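Local coordinates for putative metallopeptidase (Shewanella baltica OS155, PDB 3IEH), which binds zinc and, as a member of the peptidase M14 family, is probably a metal-dependent carboxypeptidase or a related hydrolase, at residues 73-78 against 166-171; 77-82 against 117-122; 179-184 against 244-249. One frame throughout, in Å; residues are numbered along the deposited sequence.

In the fold
Contacts 1 and 2 both start from the loop that follows strand 68-73, share Gly77 and Glu78, and have their centres about 9 Å apart; between them they supply all three protein ligands of the zinc ion, His76 and His170 in contact 1 and Glu79 in contact 2. Glu171 ties the two together, its N bonding Glu79 OE1 at 3.1 Å. Contact 3 lies farther along the same sheet, its centre about 10 Å from that of contact 1, and meets it where His170 N bonds Thr245 O at 2.9 Å. It brings the side chain of Glu246, the predicted proton donor/acceptor, to about 4 Å from the zinc at its nearest atom. Contacts 2 and 3 do not touch; their centres are about 17 Å apart.

Contact 1: residues 73-78 against 166-171; sequences AGFHGE and ILTCHE. With ZN (zinc ion), chain B.
Ala73 and Cys169 face each other with their CA atoms 5.0 Å apart where the chain 73-78 leaves the sheet, while 166-171 runs on as a strand. One water links the two backbones, accepting from Gly74 N at 2.9 Å and donating to Cys169 O at 2.8 Å. Gly74 takes a positive phi of 75°, a conformation glycine adopts readily, where the chain turns out of strand 68-73 into the loop that carries His76. His76 and His170 both bind the zinc through ND1, at 2.1 Å and a longer 2.5 Å respectively, their rings inclined at 66°; His76 CG stands anti to the carbonyl carbon, which directs the imidazole to the metal. His76 and Glu79 form the HxxE pair and His170 is the distant second histidine, the zinc-ligand pattern of the M14 metallopeptidases. Imidazole suits the site because the far nitrogen can be held as well: NE2 of His76 bonds Asn126, whereas NE2 of His170 makes a weak bond to Thr168 OG1, which also bonds Ser72. Phe75 lies nearly parallel to His170, at 11°, but slid aside so that the rings hardly overlap; its CB comes 3.8 Å from His170 CE1. Beyond the strand's other edge lies strand 242-248, with Cys244 and Glu246 against His170; helix 230-237 packs on Ile166 and Thr168, and helix 253-271 on Leu167 and Cys169.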
loop_
_atom_site.group_PDB
_atom_site.type_symbol
_atom_site.label_atom_id
_atom_site.label_comp_id
_atom_site.label_asym_id
_atom_site.label_seq_id
_atom_site.Cartn_x
_atom_site.Cartn_y
_atom_site.Cartn_z
ATOM N N ALA A 73 -1.434 2.562 0.375
ATOM C CA ALA A 73 -1.672 2.064 1.716
ATOM C C ALA A 73 -3.131 2.264 2.061
ATOM O O ALA A 73 -3.832 3.028 1.401
ATOM C CB ALA A 73 -0.790 2.822 2.722
ATOM N N GLY A 74 -3.594 1.561 3.084
ATOM C CA GLY A 74 -4.911 1.793 3.635
ATOM C C GLY A 74 -6.108 1.300 2.845
ATOM O O GLY A 74 -7.190 1.899 2.934
ATOM N N PHE A 75 -5.930 0.220 2.081
ATOM C CA PHE A 75 -7.065 -0.459 1.460
ATOM C C PHE A 75 -7.928 -1.070 2.534
ATOM O O PHE A 75 -9.131 -1.165 2.367
ATOM C CB PHE A 75 -6.611 -1.576 0.519
ATOM C CG PHE A 75 -6.143 -1.086 -0.804
ATOM C CD1 PHE A 75 -4.815 -0.735 -0.996
ATOM C CD2 PHE A 75 -7.043 -0.936 -1.851
ATOM C CE1 PHE A 75 -4.376 -0.253 -2.242
ATOM C CE2 PHE A 75 -6.614 -0.460 -3.105
ATOM C CZ PHE A 75 -5.290 -0.116 -3.296
ATOM N N HIS A 76 -7.306 -1.511 3.630
ATOM C CA HIS A 76 -8.027 -2.126 4.729
ATOM C C HIS A 76 -7.846 -1.304 5.983
ATOM O O HIS A 76 -6.715 -1.088 6.408
ATOM C CB HIS A 76 -7.541 -3.549 4.929
ATOM C CG HIS A 76 -7.818 -4.436 3.760
ATOM N ND1 HIS A 76 -6.868 -5.265 3.212
ATOM C CD2 HIS A 76 -8.933 -4.600 3.013
ATOM C CE1 HIS A 76 -7.393 -5.920 2.190
ATOM N NE2 HIS A 76 -8.644 -5.529 2.046
ATOM N N GLY A 77 -8.968 -0.888 6.587
ATOM C CA GLY A 77 -8.981 0.117 7.659
ATOM C C GLY A 77 -8.334 -0.264 8.965
ATOM O O GLY A 77 -7.966 0.618 9.756
ATOM N N GLU A 78 -8.200 -1.569 9.211
ATOM C CA GLU A 78 -7.523 -2.047 10.428
ATOM C C GLU A 78 -5.997 -2.125 10.268
ATOM O O GLU A 78 -5.283 -2.387 11.218
ATOM C CB GLU A 78 -8.086 -3.401 10.881
ATOM C CG GLU A 78 -7.457 -4.676 10.315
ATOM C CD GLU A 78 -7.855 -4.996 8.890
ATOM O OE1 GLU A 78 -8.197 -4.050 8.164
ATOM O OE2 GLU A 78 -7.833 -6.200 8.504
ATOM N N ILE A 166 5.158 -1.131 -8.223
ATOM C CA ILE A 166 3.980 -0.894 -7.395
ATOM C C ILE A 166 4.272 -1.557 -6.032
ATOM O O ILE A 166 4.648 -2.738 -5.959
ATOM C CB ILE A 166 2.677 -1.459 -8.064
ATOM C CG1 ILE A 166 1.416 -1.273 -7.194
ATOM C CG2 ILE A 166 2.778 -2.942 -8.329
ATOM C CD1 ILE A 166 1.230 0.091 -6.630
ATOM N N LEU A 167 4.206 -0.772 -4.966
ATOM C CA LEU A 167 4.274 -1.314 -3.624
ATOM C C LEU A 167 2.961 -0.979 -2.973
ATOM O O LEU A 167 2.494 0.157 -3.041
ATOM C CB LEU A 167 5.425 -0.712 -2.818
ATOM C CG LEU A 167 5.389 -0.887 -1.289
ATOM C CD1 LEU A 167 5.455 -2.325 -0.890
ATOM C CD2 LEU A 167 6.516 -0.087 -0.628
ATOM N N THR A 168 2.358 -1.967 -2.341
ATOM C CA THR A 168 1.174 -1.709 -1.538
ATOM C C THR A 168 1.459 -2.206 -0.109
ATOM O O THR A 168 1.954 -3.313 0.065
ATOM C CB THR A 168 -0.104 -2.336 -2.147
ATOM O OG1 THR A 168 -1.234 -1.832 -1.429
ATOM C CG2 THR A 168 -0.082 -3.854 -2.055
ATOM N N CYS A 169 1.178 -1.379 0.901
ATOM C CA CYS A 169 1.521 -1.708 2.285
ATOM C C CYS A 169 0.330 -2.141 3.134
ATOM O O CYS A 169 -0.509 -1.317 3.531
ATOM C CB CYS A 169 2.229 -0.529 2.897
ATOM S SG CYS A 169 3.784 -0.247 1.995
ATOM N N HIS A 170 0.262 -3.446 3.398
ATOM C CA HIS A 170 -0.840 -4.037 4.128
ATOM C C HIS A 170 -0.363 -4.546 5.459
ATOM O O HIS A 170 0.843 -4.522 5.768
ATOM C CB HIS A 170 -1.439 -5.178 3.322
ATOM C CG HIS A 170 -2.219 -4.718 2.128
ATOM N ND1 HIS A 170 -3.590 -4.756 2.081
ATOM C CD2 HIS A 170 -1.823 -4.155 0.967
ATOM C CE1 HIS A 170 -4.006 -4.281 0.924
ATOM N NE2 HIS A 170 -2.954 -3.910 0.228
ATOM N N GLU A 171 -1.325 -4.942 6.278
ATOM C CA GLU A 171 -1.032 -5.580 7.550
ATOM C C GLU A 171 -1.939 -6.783 7.735
ATOM O O GLU A 171 -3.000 -6.846 7.158
ATOM C CB GLU A 171 -1.223 -4.629 8.707
ATOM C CG GLU A 171 -0.409 -3.384 8.666
ATOM C CD GLU A 171 -0.134 -2.888 10.071
ATOM O OE1 GLU A 171 -0.958 -2.129 10.581
ATOM O OE2 GLU A 171 0.849 -3.319 10.715
HETATM ZN ZN ZN B . -4.933 -5.973 3.744
HETATM O O HOH W 1 -2.586 -0.320 5.071
HETATM O O HOH W 2 -4.025 -8.071 3.446
#

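Contact 2: residues 77-82 against 117-122. With ZN (zinc ion), chain B.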
loop_
_atom_site.group_PDB
_atom_site.type_symbol
_atom_site.label_atom_id
_atom_site.label_comp_id
_atom_site.label_asym_id
_atom_site.label_seq_id
_atom_site.Cartn_x
_atom_site.Cartn_y
_atom_site.Cartn_z
ATOM N N GLY A 77 -8.968 -0.888 6.587
ATOM C CA GLY A 77 -8.981 0.117 7.659
ATOM C C GLY A 77 -8.334 -0.264 8.965
ATOM O O GLY A 77 -7.966 0.618 9.756
ATOM N N GLU A 78 -8.200 -1.569 9.211
ATOM C CA GLU A 78 -7.523 -2.047 10.428
ATOM C C GLU A 78 -5.997 -2.125 10.268
ATOM O O GLU A 78 -5.283 -2.387 11.218
ATOM C CB GLU A 78 -8.086 -3.401 10.881
ATOM C CG GLU A 78 -7.457 -4.676 10.315
ATOM C CD GLU A 78 -7.855 -4.996 8.890
ATOM O OE1 GLU A 78 -8.197 -4.050 8.164
ATOM O OE2 GLU A 78 -7.833 -6.200 8.504
ATOM N N GLU A 79 -5.504 -1.912 9.059
ATOM C CA GLU A 79 -4.093 -2.062 8.755
ATOM C C GLU A 79 -3.459 -0.683 8.711
ATOM O O GLU A 79 -2.874 -0.272 7.704
ATOM C CB GLU A 79 -3.985 -2.793 7.436
ATOM C CG GLU A 79 -4.767 -4.123 7.488
ATOM C CD GLU A 79 -4.764 -4.883 6.187
ATOM O OE1 GLU A 79 -4.161 -4.403 5.173
ATOM O OE2 GLU A 79 -5.382 -5.967 6.183
ATOM N N SER A 80 -3.603 0.017 9.833
ATOM C CA SER A 80 -3.323 1.446 9.917
ATOM C C SER A 80 -1.835 1.788 9.998
ATOM O O SER A 80 -1.463 2.930 9.724
ATOM C CB SER A 80 -4.110 2.061 11.080
ATOM O OG SER A 80 -3.930 1.309 12.258
ATOM N N ALA A 81 -0.982 0.814 10.325
ATOM C CA ALA A 81 0.462 1.061 10.303
ATOM C C ALA A 81 0.958 1.382 8.870
ATOM O O ALA A 81 1.971 2.063 8.703
ATOM C CB ALA A 81 1.252 -0.095 10.943
ATOM N N GLY A 82 0.241 0.924 7.840
ATOM C CA GLY A 82 0.571 1.303 6.441
ATOM C C GLY A 82 0.558 2.811 6.187
ATOM O O GLY A 82 1.609 3.401 5.924
ATOM N N GLY A 117 -11.447 1.931 12.221
ATOM C CA GLY A 117 -10.492 0.878 12.593
ATOM C C GLY A 117 -10.870 -0.499 12.047
ATOM O O GLY A 117 -10.431 -1.517 12.587
ATOM N N HIS A 118 -11.691 -0.558 10.992
ATOM C CA HIS A 118 -12.057 -1.860 10.444
ATOM C C HIS A 118 -11.773 -2.032 8.953
ATOM O O HIS A 118 -11.662 -1.077 8.184
ATOM C CB HIS A 118 -13.473 -2.343 10.849
ATOM C CG HIS A 118 -14.611 -1.537 10.296
ATOM N ND1 HIS A 118 -14.757 -1.253 8.951
ATOM C CD2 HIS A 118 -15.694 -1.005 10.916
ATOM C CE1 HIS A 118 -15.861 -0.543 8.777
ATOM N NE2 HIS A 118 -16.453 -0.387 9.951
ATOM N N ARG A 119 -11.614 -3.301 8.600
ATOM C CA ARG A 119 -11.176 -3.730 7.286
ATOM C C ARG A 119 -11.985 -3.188 6.109
ATOM O O ARG A 119 -11.445 -2.609 5.161
ATOM C CB ARG A 119 -11.238 -5.254 7.282
ATOM C CG ARG A 119 -10.685 -5.885 6.086
ATOM C CD ARG A 119 -10.643 -7.372 6.306
ATOM N NE ARG A 119 -9.858 -7.987 5.260
ATOM C CZ ARG A 119 -8.532 -8.053 5.265
ATOM N NH1 ARG A 119 -7.837 -7.530 6.268
ATOM N NH2 ARG A 119 -7.897 -8.640 4.252
ATOM N N PHE A 120 -13.277 -3.422 6.146
ATOM C CA PHE A 120 -14.148 -2.944 5.080
ATOM C C PHE A 120 -14.396 -1.438 5.214
ATOM O O PHE A 120 -14.163 -0.829 6.291
ATOM C CB PHE A 120 -15.483 -3.733 5.108
ATOM C CG PHE A 120 -15.380 -5.160 4.567
ATOM C CD1 PHE A 120 -14.151 -5.729 4.194
ATOM C CD2 PHE A 120 -16.510 -5.950 4.487
ATOM C CE1 PHE A 120 -14.086 -7.014 3.712
ATOM C CE2 PHE A 120 -16.446 -7.259 4.014
ATOM C CZ PHE A 120 -15.240 -7.792 3.626
ATOM N N ASN A 121 -14.828 -0.830 4.107
ATOM C CA ASN A 121 -15.299 0.530 4.168
ATOM C C ASN A 121 -16.606 0.440 4.952
ATOM O O ASN A 121 -17.065 -0.673 5.307
ATOM C CB ASN A 121 -15.442 1.174 2.775
ATOM C CG ASN A 121 -16.499 0.517 1.877
ATOM O OD1 ASN A 121 -17.389 -0.204 2.329
ATOM N ND2 ASN A 121 -16.413 0.813 0.579
ATOM N N LYS A 122 -17.210 1.576 5.241
ATOM C CA LYS A 122 -18.453 1.531 6.004
ATOM C C LYS A 122 -19.628 0.944 5.247
ATOM O O LYS A 122 -20.650 0.737 5.859
ATOM C CB LYS A 122 -18.868 2.904 6.509
ATOM C CG LYS A 122 -19.345 3.843 5.432
ATOM C CD LYS A 122 -19.588 5.168 6.071
ATOM C CE LYS A 122 -20.336 6.137 5.209
ATOM N NZ LYS A 122 -20.515 7.335 6.075
HETATM ZN ZN ZN B . -4.933 -5.973 3.744
HETATM O O HOH W 2 -4.025 -8.071 3.446
#
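The guanidinium of Arg119 meets Glu78 at its edge: Glu78 OE2 lies 2° out of its plane, 2.6 Å from NH1, and accepts the N-H on its syn lone pair, in a salt bridge. The same NH1 reaches Glu79 OE2 at 2.9 Å, a weaker bond that comes in obliquely, the Glu79 carboxylate and the guanidinium planes 59° apart. His118 turns away from 77-82, its ring meeting Phe8 edge-to-face and its ND1 bonding Phe120 O weakly. One nitrogen of Arg119 thus serves two carboxylates, a place suited to arginine's charged, many-donor end. Glu79 binds the zinc through both oxygens, OE1 at 2.3 Å and OE2 at 2.5 Å, and OE1 also accepts from Glu171 N; the arginine charge probably offsets that of Glu78, which does not bind the zinc, and adds to the metal's pull on Glu79. Arg119 reaches the two carboxylates with its chain extended from CG to NE, whereas Glu78 is bent at chi2 (-76°). An alanine in place of Arg119 would probably leave Glu78 OE2 without its salt-bridge mate and take one weak bond from Glu79 OE2. Gly77 CA stands 3.0 Å from His118 O, and a side chain here would run into that oxygen. Gly117 is the C-prime residue of the Schellman motif ending helix 111-116. The contact joins that helix exit to the loop before helix 81-91, whose Ala81 packs on helix 253-271.

Contact 3: residues 179-184 against 244-249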
loop_
_atom_site.group_PDB
_atom_site.type_symbol
_atom_site.label_atom_id
_atom_site.label_comp_id
_atom_site.label_asym_id
_atom_site.label_seq_id
_atom_site.Cartn_x
_atom_site.Cartn_y
_atom_site.Cartn_z
ATOM N N TYR A 179 5.359 -11.051 6.198
ATOM C CA TYR A 179 5.524 -11.705 4.914
ATOM C C TYR A 179 5.238 -10.707 3.811
ATOM O O TYR A 179 4.841 -9.560 4.067
ATOM C CB TYR A 179 4.679 -12.998 4.792
ATOM C CG TYR A 179 3.209 -12.796 4.992
ATOM C CD1 TYR A 179 2.664 -12.699 6.292
ATOM C CD2 TYR A 179 2.342 -12.714 3.892
ATOM C CE1 TYR A 179 1.296 -12.512 6.489
ATOM C CE2 TYR A 179 0.955 -12.521 4.069
ATOM C CZ TYR A 179 0.441 -12.396 5.368
ATOM O OH TYR A 179 -0.917 -12.211 5.549
ATOM N N VAL A 180 5.512 -11.121 2.580
ATOM C CA VAL A 180 5.382 -10.242 1.433
ATOM C C VAL A 180 4.976 -11.025 0.188
ATOM O O VAL A 180 5.503 -12.087 -0.053
ATOM C CB VAL A 180 6.712 -9.483 1.152
ATOM C CG1 VAL A 180 7.879 -10.434 1.158
ATOM C CG2 VAL A 180 6.629 -8.770 -0.191
ATOM N N TYR A 181 4.006 -10.495 -0.556
ATOM C CA TYR A 181 3.589 -11.019 -1.848
ATOM C C TYR A 181 4.408 -10.232 -2.834
ATOM O O TYR A 181 4.379 -9.024 -2.770
ATOM C CB TYR A 181 2.102 -10.704 -2.154
ATOM C CG TYR A 181 1.062 -11.344 -1.244
ATOM C CD1 TYR A 181 0.664 -10.732 -0.056
ATOM C CD2 TYR A 181 0.450 -12.530 -1.594
ATOM C CE1 TYR A 181 -0.292 -11.314 0.773
ATOM C CE2 TYR A 181 -0.493 -13.122 -0.776
ATOM C CZ TYR A 181 -0.870 -12.518 0.394
ATOM O OH TYR A 181 -1.820 -13.133 1.187
ATOM N N SER A 182 5.102 -10.880 -3.762
ATOM C CA SER A 182 5.860 -10.136 -4.793
ATOM C C SER A 182 5.564 -10.655 -6.194
ATOM O O SER A 182 5.044 -11.764 -6.360
ATOM C CB SER A 182 7.378 -10.143 -4.541
ATOM O OG SER A 182 7.935 -11.425 -4.757
ATOM N N PHE A 183 5.877 -9.803 -7.174
ATOM C CA PHE A 183 5.686 -10.073 -8.594
ATOM C C PHE A 183 6.944 -9.642 -9.326
ATOM O O PHE A 183 7.350 -8.474 -9.243
ATOM C CB PHE A 183 4.494 -9.305 -9.152
ATOM C CG PHE A 183 3.198 -9.670 -8.509
ATOM C CD1 PHE A 183 2.795 -9.052 -7.333
ATOM C CD2 PHE A 183 2.397 -10.654 -9.048
ATOM C CE1 PHE A 183 1.601 -9.384 -6.737
ATOM C CE2 PHE A 183 1.217 -11.016 -8.437
ATOM C CZ PHE A 183 0.817 -10.371 -7.287
ATOM N N GLU A 184 7.591 -10.602 -9.987
ATOM C CA GLU A 184 8.767 -10.316 -10.804
ATOM C C GLU A 184 8.664 -11.165 -12.052
ATOM O O GLU A 184 8.168 -12.279 -11.996
ATOM C CB GLU A 184 10.074 -10.657 -10.089
ATOM C CG GLU A 184 10.405 -9.862 -8.828
ATOM C CD GLU A 184 11.797 -10.182 -8.344
ATOM O OE1 GLU A 184 12.731 -10.074 -9.160
ATOM O OE2 GLU A 184 11.977 -10.553 -7.172
ATOM N N CYS A 244 3.344 -6.591 -2.188
ATOM C CA CYS A 244 2.361 -6.264 -1.176
ATOM C C CYS A 244 2.927 -6.762 0.147
ATOM O O CYS A 244 2.898 -7.946 0.420
ATOM C CB CYS A 244 1.023 -6.921 -1.448
ATOM S SG CYS A 244 -0.131 -6.800 -0.026
ATOM N N THR A 245 3.470 -5.858 0.948
ATOM C CA THR A 245 4.080 -6.235 2.208
ATOM C C THR A 245 2.990 -6.412 3.254
ATOM O O THR A 245 1.972 -5.721 3.228
ATOM C CB THR A 245 5.075 -5.163 2.704
ATOM O OG1 THR A 245 4.386 -3.929 2.833
ATOM C CG2 THR A 245 6.262 -4.988 1.709
ATOM N N GLU A 246 3.209 -7.363 4.156
ATOM C CA GLU A 246 2.265 -7.635 5.238
ATOM C C GLU A 246 3.034 -7.618 6.568
ATOM O O GLU A 246 3.746 -8.554 6.881
ATOM C CB GLU A 246 1.607 -9.005 5.017
ATOM C CG GLU A 246 0.754 -9.077 3.760
ATOM C CD GLU A 246 -0.662 -8.535 3.942
ATOM O OE1 GLU A 246 -1.117 -8.214 5.075
ATOM O OE2 GLU A 246 -1.339 -8.447 2.915
ATOM N N THR A 247 2.934 -6.520 7.306
ATOM C CA THR A 247 3.459 -6.468 8.654
ATOM C C THR A 247 2.437 -7.089 9.624
ATOM O O THR A 247 1.215 -7.016 9.425
ATOM C CB THR A 247 3.834 -5.023 9.094
ATOM O OG1 THR A 247 2.740 -4.121 8.850
ATOM C CG2 THR A 247 5.082 -4.547 8.370
ATOM N N PRO A 248 2.923 -7.717 10.676
ATOM C CA PRO A 248 2.012 -8.410 11.588
ATOM C C PRO A 248 1.347 -7.490 12.598
ATOM O O PRO A 248 2.033 -6.938 13.475
ATOM C CB PRO A 248 2.933 -9.412 12.294
ATOM C CG PRO A 248 4.301 -8.761 12.245
ATOM C CD PRO A 248 4.341 -7.950 10.991
ATOM N N ALA A 249 0.018 -7.403 12.546
ATOM C CA ALA A 249 -0.712 -6.434 13.364
ATOM C C ALA A 249 -0.932 -6.892 14.809
ATOM O O ALA A 249 -1.590 -6.190 15.588
ATOM C CB ALA A 249 -2.045 -6.046 12.694
HETATM O O HOH W 3 -3.061 -11.365 3.377
#
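Tyr179 lays one face of its ring against Glu246, whose CB sits 3.6 Å from the ring centroid and almost on the normal, a CH-pi contact. The ring gets there because CG stands between the backbone N and the carbonyl carbon (chi1 58°); the tyrosine and the glutamate then run side by side, with ring and carboxylate planes 13° apart. Tyr181 approaches from across instead: its CE1 is 3.7 Å from Glu246 OE2, which lies near the ring plane at the edge. Nearer the backbone, Tyr181 CB packs 4.0 Å from Cys244 CB, the small cysteine fitting between this tyrosine and His170. A water bonds both Tyr179 OH and Tyr181 OH and donates weakly to Glu246 OE2. This is the antiparallel pairing of strands 179-183 and 242-248 in the mixed sheet of the M14 fold, and it carries Glu246, the predicted proton donor/acceptor, toward the zinc. Tyr179-Glu246 and Tyr181-Cys244 are hydrogen-bonded pairs, Glu246 N reaching Tyr179 O at 2.7 Å and Cys244 N reaching Tyr181 O at 2.7 Å. Between them lies a non-hydrogen-bonded pair on the other face, where the beta-branched Val180 and Thr245 pack against Arg197 and Leu200 of helix 191-201. Farther out, Asp172 bonds Tyr179 OH and so helps fix the ring against Glu246, while strand 221-223 borders the tyrosine strand and strand 165-172 flanks that of Glu246.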